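Local coordinates for protein membrane-bound lytic murein transglycosylase A (Burkholderia pseudomallei, PDB 6QK4) that probably cleaves the beta-1,4 linkage between N-acetylmuramic acid and N-acetylglucosamine in peptidoglycan, leaving a 1,6-anhydro bond on the muramic acid, at residues 109-114 with 165-170. Numbering follows the deposited sequence.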
loop_
_atom_site.group_PDB
_atom_site.type_symbol
_atom_site.label_atom_id
_atom_site.label_comp_id
_atom_site.label_asym_id
_atom_site.label_seq_id
_atom_site.Cartn_x
_atom_site.Cartn_y
_atom_site.Cartn_z
ATOM N N PRO A 109 4.646 -0.696 -5.977
ATOM C CA PRO A 109 6.019 -0.922 -6.437
ATOM C C PRO A 109 6.445 0.172 -7.405
ATOM O O PRO A 109 5.644 0.659 -8.203
ATOM C CB PRO A 109 5.932 -2.280 -7.156
ATOM C CG PRO A 109 4.770 -3.003 -6.563
ATOM C CD PRO A 109 3.754 -1.844 -6.242
ATOM N N LEU A 110 7.714 0.575 -7.298
ATOM C CA LEU A 110 8.229 1.602 -8.201
ATOM C C LEU A 110 9.537 1.075 -8.750
ATOM O O LEU A 110 10.506 0.878 -8.001
ATOM C CB LEU A 110 8.409 2.943 -7.492
ATOM C CG LEU A 110 9.074 3.978 -8.420
ATOM C CD1 LEU A 110 8.270 5.228 -8.515
ATOM C CD2 LEU A 110 10.438 4.256 -7.863
ATOM N N LEU A 111 9.544 0.756 -10.046
ATOM C CA LEU A 111 10.727 0.235 -10.703
ATOM C C LEU A 111 11.293 1.286 -11.653
ATOM O O LEU A 111 10.672 2.298 -11.935
ATOM C CB LEU A 111 10.410 -1.056 -11.482
ATOM C CG LEU A 111 10.016 -2.223 -10.548
ATOM C CD1 LEU A 111 8.584 -2.136 -10.102
ATOM C CD2 LEU A 111 10.234 -3.557 -11.338
ATOM N N HIS A 112 12.507 1.043 -12.142
ATOM C CA HIS A 112 13.117 1.933 -13.119
ATOM C C HIS A 112 13.458 1.125 -14.358
ATOM O O HIS A 112 14.129 0.113 -14.255
ATOM C CB HIS A 112 14.366 2.568 -12.537
ATOM C CG HIS A 112 14.062 3.441 -11.373
ATOM N ND1 HIS A 112 14.163 3.007 -10.069
ATOM C CD2 HIS A 112 13.570 4.703 -11.321
ATOM C CE1 HIS A 112 13.769 3.978 -9.262
ATOM N NE2 HIS A 112 13.392 5.010 -9.997
ATOM N N GLY A 113 13.002 1.574 -15.513
ATOM C CA GLY A 113 13.177 0.794 -16.710
ATOM C C GLY A 113 13.343 1.641 -17.957
ATOM O O GLY A 113 13.513 2.870 -17.897
ATOM N N SER A 114 13.307 0.954 -19.094
ATOM C CA SER A 114 13.431 1.541 -20.414
ATOM C C SER A 114 12.564 0.709 -21.345
ATOM O O SER A 114 12.426 -0.499 -21.151
ATOM C CB SER A 114 14.895 1.510 -20.917
ATOM O OG SER A 114 14.981 2.037 -22.252
ATOM N N PHE A 165 10.790 -9.538 -9.809
ATOM C CA PHE A 165 10.172 -10.648 -9.104
ATOM C C PHE A 165 9.115 -10.163 -8.130
ATOM O O PHE A 165 8.024 -10.733 -8.053
ATOM C CB PHE A 165 11.260 -11.410 -8.365
ATOM C CG PHE A 165 10.788 -12.632 -7.669
ATOM C CD1 PHE A 165 10.270 -12.558 -6.363
ATOM C CD2 PHE A 165 10.889 -13.887 -8.308
ATOM C CE1 PHE A 165 9.854 -13.719 -5.681
ATOM C CE2 PHE A 165 10.493 -15.076 -7.624
ATOM C CZ PHE A 165 9.987 -14.981 -6.324
ATOM N N PHE A 166 9.434 -9.144 -7.332
ATOM C CA PHE A 166 8.426 -8.678 -6.369
ATOM C C PHE A 166 7.335 -7.845 -6.990
ATOM O O PHE A 166 6.236 -7.784 -6.429
ATOM C CB PHE A 166 9.110 -7.933 -5.217
ATOM C CG PHE A 166 9.788 -8.900 -4.275
ATOM C CD1 PHE A 166 9.023 -9.802 -3.537
ATOM C CD2 PHE A 166 11.159 -8.996 -4.214
ATOM C CE1 PHE A 166 9.623 -10.736 -2.727
ATOM C CE2 PHE A 166 11.767 -9.919 -3.384
ATOM C CZ PHE A 166 11.011 -10.796 -2.650
ATOM N N LEU A 167 7.571 -7.274 -8.175
ATOM C CA LEU A 167 6.460 -6.674 -8.892
ATOM C C LEU A 167 5.487 -7.753 -9.334
ATOM O O LEU A 167 4.270 -7.550 -9.283
ATOM C CB LEU A 167 6.984 -5.874 -10.087
ATOM C CG LEU A 167 5.994 -5.362 -11.109
ATOM C CD1 LEU A 167 5.226 -4.241 -10.433
ATOM C CD2 LEU A 167 6.686 -4.788 -12.289
ATOM N N GLN A 168 6.014 -8.908 -9.787
ATOM C CA GLN A 168 5.144 -10.044 -10.077
ATOM C C GLN A 168 4.334 -10.480 -8.863
ATOM O O GLN A 168 3.164 -10.825 -9.008
ATOM C CB GLN A 168 5.951 -11.229 -10.596
ATOM C CG GLN A 168 6.376 -11.066 -12.011
ATOM C CD GLN A 168 7.307 -12.179 -12.429
ATOM O OE1 GLN A 168 8.275 -12.495 -11.745
ATOM N NE2 GLN A 168 7.033 -12.744 -13.583
ATOM N N VAL A 169 4.947 -10.519 -7.682
ATOM C CA VAL A 169 4.206 -10.906 -6.478
ATOM C C VAL A 169 3.042 -9.936 -6.246
ATOM O O VAL A 169 1.921 -10.355 -5.940
ATOM C CB VAL A 169 5.140 -10.996 -5.257
ATOM C CG1 VAL A 169 4.332 -11.188 -4.005
ATOM C CG2 VAL A 169 6.146 -12.161 -5.406
ATOM N N GLN A 170 3.262 -8.633 -6.467
ATOM C CA GLN A 170 2.196 -7.675 -6.246
ATOM C C GLN A 170 1.151 -7.716 -7.366
ATOM O O GLN A 170 -0.041 -7.552 -7.112
ATOM C CB GLN A 170 2.804 -6.276 -6.093
ATOM C CG GLN A 170 1.734 -5.169 -6.074
ATOM C CD GLN A 170 1.426 -4.698 -4.660
ATOM O OE1 GLN A 170 1.813 -5.344 -3.658
ATOM N NE2 GLN A 170 0.753 -3.544 -4.571
#
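Pro109 meets helix 161-170 with three ring carbons, CB on Leu167 and CG and CD on Gln170. CB lies 3.9 Å from CD1 of Leu167, while CG sits 3.8 Å from CG of Gln170 and CD touches the amide end of the same glutamine, 3.8 Å from NE2. Gln170 reaches the ring because its CG is anti to the backbone N (chi1 171°) and the chain then bends at chi2 (100°), which lays CB and CG against Pro109 CG, the two side chains passing at a slant. Leu110 turns the other way, onto Arg174 and Val176 of strand 173-177. Leu111 again faces the helix: both its methyls clasp CD2 of Leu167, CD1 and CD2 each at 3.9 Å, and its CD1 also lies 4.0 Å from Leu167 CD1. Leu167 is thus shared between Pro109 and Leu111, and it also touches Phe242 of strand 240-244. Backbone bonds from Pro109 and Leu111 to Arg174 pair the strand in parallel with strand 173-177, which follows the helix directly. Within the MltA-specific insert domain, helix and strand therefore meet through the non-directional fit of carbon side chains, with no polar bond between the two segments, while the strand's polar backbone is tied to strand 173-177.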